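Local coordinates for C2 domain protein (Ramazzottius varieornatus, PDB 7DF2), which binds calcium ions through a C2 domain and is found specifically in tardigrades, at residues Asp111-Val123 with Asn190-Gly202. Sequence-based numbering, arbitrary orientation.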
ATOM      1  N   ASP A 111      -9.419   7.049   1.203  1.00 17.77           N
ATOM      2  CA  ASP A 111      -8.760   8.234   0.621  1.00 14.87           C
ATOM      3  C   ASP A 111      -7.728   8.857   1.557  1.00 19.72           C
ATOM      4  O   ASP A 111      -7.767  10.049   1.869  1.00 20.05           O
ATOM      5  CB  ASP A 111      -9.771   9.296   0.167  1.00 20.31           C
ATOM      6  CG  ASP A 111      -9.113  10.387  -0.724  1.00 24.78           C
ATOM      7  OD1 ASP A 111      -8.112  10.062  -1.406  1.00 23.85           O
ATOM      8  OD2 ASP A 111      -9.573  11.567  -0.753  1.00 26.73           O
ATOM      9  N   LYS A 112      -6.768   8.038   1.982  1.00 18.50           N
ATOM     10  CA  LYS A 112      -5.589   8.544   2.681  1.00 17.11           C
ATOM     11  C   LYS A 112      -4.358   8.331   1.810  1.00 22.61           C
ATOM     12  O   LYS A 112      -4.330   7.466   0.929  1.00 19.94           O
ATOM     13  CB  LYS A 112      -5.388   7.856   4.045  1.00 18.79           C
ATOM     14  CG  LYS A 112      -6.614   7.806   4.952  1.00 20.70           C
ATOM     15  CD  LYS A 112      -7.073   9.199   5.400  1.00 18.48           C
ATOM     16  CE  LYS A 112      -8.046   9.138   6.601  1.00 18.92           C
ATOM     17  NZ  LYS A 112      -8.673  10.479   6.834  1.00 21.97           N
ATOM     18  N   THR A 113      -3.315   9.123   2.071  1.00 18.96           N
ATOM     19  CA  THR A 113      -2.157   9.134   1.185  1.00 19.57           C
ATOM     20  C   THR A 113      -0.874   9.150   2.003  1.00 20.88           C
ATOM     21  O   THR A 113      -0.796   9.854   3.017  1.00 22.23           O
ATOM     22  CB  THR A 113      -2.211  10.360   0.256  1.00 23.41           C
ATOM     23  OG1 THR A 113      -3.412  10.298  -0.516  1.00 24.61           O
ATOM     24  CG2 THR A 113      -1.017  10.395  -0.692  1.00 22.33           C
ATOM     25  N   ILE A 114       0.118   8.359   1.571  1.00 16.79           N
ATOM     26  CA  ILE A 114       1.448   8.368   2.172  1.00 16.97           C
ATOM     27  C   ILE A 114       2.467   8.594   1.062  1.00 17.78           C
ATOM     28  O   ILE A 114       2.169   8.452  -0.127  1.00 20.20           O
ATOM     29  CB  ILE A 114       1.761   7.073   2.955  1.00 21.50           C
ATOM     30  CG1 ILE A 114       1.693   5.849   2.050  1.00 18.75           C
ATOM     31  CG2 ILE A 114       0.781   6.897   4.137  1.00 20.22           C
ATOM     32  CD1 ILE A 114       2.178   4.568   2.755  1.00 22.83           C
ATOM     33  N   SER A 115       3.676   9.003   1.451  1.00 19.43           N
ATOM     34  CA  SER A 115       4.706   9.176   0.434  1.00 19.46           C
ATOM     35  C   SER A 115       6.071   8.748   0.958  1.00 21.91           C
ATOM     36  O   SER A 115       6.312   8.652   2.166  1.00 21.94           O
ATOM     37  CB  SER A 115       4.775  10.618  -0.095  1.00 21.02           C
ATOM     38  OG  SER A 115       5.208  11.503   0.914  1.00 22.85           O
ATOM     39  N   ARG A 116       6.963   8.478   0.005  1.00 19.90           N
ATOM     40  CA  ARG A 116       8.316   8.038   0.297  1.00 21.84           C
ATOM     41  C   ARG A 116       9.206   8.429  -0.866  1.00 20.71           C
ATOM     42  O   ARG A 116       8.766   8.450  -2.018  1.00 22.26           O
ATOM     43  CB  ARG A 116       8.375   6.522   0.524  1.00 21.28           C
ATOM     44  CG  ARG A 116       9.756   6.032   0.965  1.00 23.68           C
ATOM     45  CD  ARG A 116       9.785   4.517   1.164  1.00 22.84           C
ATOM     46  NE  ARG A 116      11.102   4.088   1.628  1.00 26.87           N
ATOM     47  CZ  ARG A 116      11.442   2.823   1.860  1.00 31.93           C
ATOM     48  NH1 ARG A 116      10.556   1.847   1.680  1.00 24.58           N
ATOM     49  NH2 ARG A 116      12.670   2.530   2.271  1.00 30.25           N
ATOM     50  N   ASP A 117      10.470   8.722  -0.559  1.00 21.63           N
ATOM     51  CA  ASP A 117      11.416   9.186  -1.562  1.00 21.89           C
ATOM     52  C   ASP A 117      12.462   8.128  -1.872  1.00 21.00           C
ATOM     53  O   ASP A 117      12.814   7.301  -1.022  1.00 24.58           O
ATOM     54  CB  ASP A 117      12.145  10.451  -1.105  1.00 21.87           C
ATOM     55  CG  ASP A 117      11.209  11.581  -0.762  1.00 28.17           C
ATOM     56  OD1 ASP A 117      10.035  11.526  -1.165  1.00 24.31           O
ATOM     57  OD2 ASP A 117      11.662  12.530  -0.098  1.00 24.67           O
ATOM     58  N   VAL A 118      12.986   8.201  -3.093  1.00 19.58           N
ATOM     59  CA  VAL A 118      14.138   7.418  -3.522  1.00 22.93           C
ATOM     60  C   VAL A 118      15.254   8.418  -3.775  1.00 29.05           C
ATOM     61  O   VAL A 118      15.078   9.361  -4.554  1.00 29.42           O
ATOM     62  CB  VAL A 118      13.838   6.596  -4.781  1.00 25.58           C
ATOM     63  CG1 VAL A 118      15.123   5.994  -5.338  1.00 28.38           C
ATOM     64  CG2 VAL A 118      12.815   5.497  -4.472  1.00 23.74           C
ATOM     65  N   CYS A 119      16.397   8.227  -3.125  1.00 27.34           N
ATOM     66  CA  CYS A 119      17.428   9.264  -3.106  1.00 27.33           C
ATOM     67  C   CYS A 119      18.741   8.745  -3.702  1.00 26.88           C
ATOM     68  O   CYS A 119      19.692   8.440  -2.983  1.00 34.07           O
ATOM     69  CB  CYS A 119      17.590   9.753  -1.691  1.00 28.91           C
ATOM     70  SG  CYS A 119      16.032  10.443  -1.008  1.00 39.11           S
ATOM     71  N   GLY A 120      18.795   8.680  -5.029  1.00 28.96           N
ATOM     72  CA  GLY A 120      20.012   8.374  -5.742  1.00 31.47           C
ATOM     73  C   GLY A 120      20.193   6.910  -6.059  1.00 35.17           C
ATOM     74  O   GLY A 120      21.030   6.568  -6.898  1.00 32.91           O
ATOM     75  N   LYS A 121      19.443   6.034  -5.400  0.51 30.36           N
ATOM     76  CA  LYS A 121      19.450   4.631  -5.761  0.51 33.83           C
ATOM     77  C   LYS A 121      18.643   4.432  -7.041  0.51 39.22           C
ATOM     78  O   LYS A 121      17.899   5.312  -7.485  0.51 44.60           O
ATOM     79  CB  LYS A 121      18.883   3.788  -4.620  0.51 31.88           C
ATOM     80  CG  LYS A 121      19.916   2.932  -3.908  0.51 36.76           C
ATOM     81  CD  LYS A 121      19.630   1.446  -4.072  0.51 33.41           C
ATOM     82  CE  LYS A 121      19.703   0.721  -2.733  0.51 33.76           C
ATOM     83  NZ  LYS A 121      20.177  -0.695  -2.830  0.51 24.56           N
ATOM     84  N   GLY A 122      18.816   3.268  -7.652  1.00 34.62           N
ATOM     85  CA  GLY A 122      18.039   2.875  -8.812  1.00 31.78           C
ATOM     86  C   GLY A 122      17.087   1.768  -8.404  1.00 30.05           C
ATOM     87  O   GLY A 122      17.455   0.873  -7.640  1.00 40.23           O
ATOM     88  N   VAL A 123      15.852   1.837  -8.902  0.79 29.76           N
ATOM     89  CA  VAL A 123      14.876   0.782  -8.663  0.79 28.16           C
ATOM     90  C   VAL A 123      14.205   0.407  -9.973  0.79 28.66           C
ATOM     91  O   VAL A 123      14.068   1.228 -10.887  0.79 33.14           O
ATOM     92  CB  VAL A 123      13.808   1.181  -7.617  0.79 32.92           C
ATOM     93  CG1 VAL A 123      14.447   1.419  -6.260  0.79 37.75           C
ATOM     94  CG2 VAL A 123      13.030   2.406  -8.086  0.79 31.97           C
ATOM     95  N   ASN A 190      10.234  13.556 -10.126  1.00 25.30           N
ATOM     96  CA  ASN A 190      11.549  13.972  -9.684  1.00 27.60           C
ATOM     97  C   ASN A 190      11.437  15.144  -8.720  1.00 25.89           C
ATOM     98  O   ASN A 190      10.554  15.998  -8.843  1.00 26.71           O
ATOM     99  CB  ASN A 190      12.406  14.352 -10.888  1.00 28.58           C
ATOM    100  CG  ASN A 190      12.604  13.186 -11.837  1.00 32.40           C
ATOM    101  OD1 ASN A 190      13.179  12.172 -11.463  1.00 36.64           O
ATOM    102  ND2 ASN A 190      12.134  13.331 -13.068  1.00 42.09           N
ATOM    103  N   ILE A 191      12.340  15.165  -7.747  1.00 23.53           N
ATOM    104  CA  ILE A 191      12.440  16.234  -6.762  1.00 28.10           C
ATOM    105  C   ILE A 191      13.907  16.637  -6.674  1.00 31.10           C
ATOM    106  O   ILE A 191      14.789  15.819  -6.980  1.00 29.59           O
ATOM    107  CB  ILE A 191      11.902  15.793  -5.389  1.00 26.50           C
ATOM    108  CG1 ILE A 191      12.621  14.519  -4.916  1.00 31.23           C
ATOM    109  CG2 ILE A 191      10.379  15.620  -5.450  1.00 25.96           C
ATOM    110  CD1 ILE A 191      12.374  14.147  -3.448  1.00 28.52           C
ATOM    111  N   PRO A 192      14.216  17.867  -6.274  1.00 31.55           N
ATOM    112  CA  PRO A 192      15.624  18.247  -6.100  1.00 29.26           C
ATOM    113  C   PRO A 192      16.286  17.386  -5.041  1.00 32.22           C
ATOM    114  O   PRO A 192      15.665  17.014  -4.045  1.00 31.51           O
ATOM    115  CB  PRO A 192      15.547  19.715  -5.661  1.00 32.40           C
ATOM    116  CG  PRO A 192      14.207  20.186  -6.123  1.00 31.86           C
ATOM    117  CD  PRO A 192      13.297  18.997  -6.041  1.00 35.10           C
ATOM    118  N   GLU A 193      17.565  17.069  -5.266  1.00 32.67           N
ATOM    119  CA  GLU A 193      18.292  16.206  -4.339  1.00 32.42           C
ATOM    120  C   GLU A 193      18.253  16.747  -2.914  1.00 30.45           C
ATOM    121  O   GLU A 193      18.183  15.973  -1.950  1.00 31.10           O
ATOM    122  CB  GLU A 193      19.743  16.037  -4.810  1.00 32.14           C
ATOM    123  CG  GLU A 193      20.645  15.370  -3.789  1.00 36.80           C
ATOM    124  CD  GLU A 193      22.023  15.042  -4.344  1.00 47.92           C
ATOM    125  OE1 GLU A 193      22.310  15.415  -5.503  1.00 40.43           O
ATOM    126  OE2 GLU A 193      22.818  14.405  -3.617  1.00 43.34           O
ATOM    127  N   SER A 194      18.301  18.076  -2.760  1.00 32.61           N
ATOM    128  CA  SER A 194      18.345  18.672  -1.429  1.00 33.77           C
ATOM    129  C   SER A 194      17.089  18.365  -0.622  1.00 35.15           C
ATOM    130  O   SER A 194      17.133  18.373   0.614  1.00 29.88           O
ATOM    131  CB  SER A 194      18.554  20.189  -1.537  1.00 31.26           C
ATOM    132  OG  SER A 194      17.472  20.832  -2.203  1.00 37.55           O
ATOM    133  N   THR A 195      15.970  18.093  -1.292  1.00 33.83           N
ATOM    134  CA  THR A 195      14.686  17.864  -0.635  1.00 30.55           C
ATOM    135  C   THR A 195      14.383  16.390  -0.420  1.00 37.11           C
ATOM    136  O   THR A 195      13.302  16.058   0.075  1.00 29.35           O
ATOM    137  CB  THR A 195      13.550  18.493  -1.454  1.00 30.58           C
ATOM    138  OG1 THR A 195      13.330  17.726  -2.640  1.00 25.13           O
ATOM    139  CG2 THR A 195      13.895  19.919  -1.864  1.00 30.85           C
ATOM    140  N   CYS A 196      15.300  15.501  -0.782  1.00 30.54           N
ATOM    141  CA  CYS A 196      15.026  14.072  -0.739  1.00 29.61           C
ATOM    142  C   CYS A 196      15.174  13.553   0.689  1.00 34.05           C
ATOM    143  O   CYS A 196      16.186  13.802   1.349  1.00 31.10           O
ATOM    144  CB  CYS A 196      15.972  13.353  -1.703  1.00 31.24           C
ATOM    145  SG  CYS A 196      15.350  11.804  -2.394  1.00 34.47           S
ATOM    146  N   ARG A 197      14.140  12.825   1.186  1.00 22.13           N
ATOM    147  CA  ARG A 197      14.159  12.405   2.584  1.00 24.43           C
ATOM    148  C   ARG A 197      14.707  10.991   2.704  1.00 33.98           C
ATOM    149  O   ARG A 197      14.239  10.095   1.983  1.00 29.77           O
ATOM    150  CB  ARG A 197      12.753  12.449   3.187  1.00 29.28           C
ATOM    151  CG  ARG A 197      12.015  13.759   2.987  1.00 29.47           C
ATOM    152  CD  ARG A 197      10.523  13.552   3.212  1.00 31.89           C
ATOM    153  NE  ARG A 197       9.904  12.787   2.135  1.00 32.87           N
ATOM    154  CZ  ARG A 197       8.702  12.220   2.232  1.00 30.79           C
ATOM    155  NH1 ARG A 197       8.021  12.338   3.360  1.00 30.56           N
ATOM    156  NH2 ARG A 197       8.187  11.542   1.214  1.00 27.60           N
ATOM    157  N   PRO A 198      15.674  10.746   3.590  1.00 33.14           N
ATOM    158  CA  PRO A 198      16.126   9.369   3.830  1.00 39.90           C
ATOM    159  C   PRO A 198      15.029   8.521   4.456  1.00 35.90           C
ATOM    160  O   PRO A 198      14.137   9.023   5.147  1.00 44.91           O
ATOM    161  CB  PRO A 198      17.309   9.538   4.796  1.00 36.00           C
ATOM    162  CG  PRO A 198      17.694  10.993   4.708  1.00 36.58           C
ATOM    163  CD  PRO A 198      16.429  11.728   4.392  1.00 38.48           C
ATOM    164  N   SER A 199      15.111   7.216   4.211  1.00 39.68           N
ATOM    165  CA  SER A 199      14.102   6.274   4.680  1.00 40.10           C
ATOM    166  C   SER A 199      14.714   4.879   4.706  1.00 44.98           C
ATOM    167  O   SER A 199      15.770   4.631   4.118  1.00 50.73           O
ATOM    168  CB  SER A 199      12.862   6.292   3.785  1.00 38.30           C
ATOM    169  OG  SER A 199      13.188   5.803   2.494  1.00 34.23           O
ATOM    170  N   SER A 200      14.021   3.963   5.381  1.00 39.39           N
ATOM    171  CA  SER A 200      14.452   2.575   5.452  1.00 43.81           C
ATOM    172  C   SER A 200      13.236   1.676   5.634  1.00 45.54           C
ATOM    173  O   SER A 200      12.241   2.066   6.253  1.00 42.84           O
ATOM    174  CB  SER A 200      15.434   2.343   6.605  1.00 48.73           C
ATOM    175  OG  SER A 200      14.872   2.777   7.832  1.00 62.04           O
ATOM    176  N   ASN A 201      13.329   0.464   5.090  1.00 38.64           N
ATOM    177  CA  ASN A 201      12.342  -0.556   5.427  1.00 43.71           C
ATOM    178  C   ASN A 201      12.480  -1.008   6.875  1.00 54.02           C
ATOM    179  O   ASN A 201      11.546  -1.611   7.410  1.00 43.85           O
ATOM    180  CB  ASN A 201      12.468  -1.771   4.503  1.00 37.58           C
ATOM    181  CG  ASN A 201      11.814  -1.554   3.148  1.00 41.54           C
ATOM    182  OD1 ASN A 201      11.654  -0.423   2.694  1.00 40.52           O
ATOM    183  ND2 ASN A 201      11.437  -2.645   2.493  1.00 36.26           N
ATOM    184  N   GLY A 202      13.618  -0.721   7.513  1.00 50.08           N
ATOM    185  CA  GLY A 202      13.877  -1.151   8.873  1.00 54.23           C
ATOM    186  C   GLY A 202      13.698  -2.645   9.045  1.00 62.17           C
ATOM    187  O   GLY A 202      12.821  -3.073   9.801  1.00 66.39           O
TER
HETATM  188  O   HOH W   1       5.224  11.637   3.584  1.00 36.71           O
HETATM  189  O   HOH W   2      15.638   3.659   1.402  1.00 46.37           O
HETATM  190  O   HOH W   3      11.443   9.027   2.107  1.00 27.42           O
HETATM  191  O   HOH W   4      14.544   7.408   1.026  1.00 34.00           O
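Asp117 OD2 takes two bonds from one residue: the backbone N of Arg197 at 2.8 Å, on the lone pair facing away from OD1, and Arg197 NE at 2.9 Å, from above the carboxylate plane. NH2 of the same arginine reaches Asp117 OD1, closing a side-on salt bridge in which carboxylate and guanidinium planes stand 55° apart. Arg42 also forms a salt bridge with OD1, so the carboxylate serves two arginines and probably eases their closeness. The bend in the Arg197 chain (chi3 -71°) turns the guanidinium so that its NE/NH2 edge meets the carboxylate, and Arg197 NH2 goes on to Ser115 OG at 3.0 Å, tilted from the guanidinium plane.

Arg116 works the other side of the strand. Its side chain runs out straight, with CG opposite the backbone N (chi1 -175°), and Arg116 NE donates to Ser199 OG (2.8 Å) and NH1 to Asn201 OD1 (2.7 Å), both acceptors at the edge, near the guanidinium plane. Glu79 OE2 forms a salt bridge with Arg116 NH2. Cut back to an alanine, this position is likely to leave Ser199 OG and Asn201 OD1 without their guanidinium donors and Glu79 without that charge. One water bridges Asp117 O, Arg197 O and Ser199 OG.

The Cys119–Cys196 disulfide, SG to SG 2.1 Å, ties Cys119 covalently to the tail, with Asp117 CB against Cys196 SG at 3.7 Å.

Strand 107-119 is an outermost strand of its four-stranded antiparallel sheet, paired with strand 41-51; the segment after strand 181-190 runs alongside Ser115 to Cys119 and on toward strand 70-77 of the other sheet, where Asn201 touches Phe75.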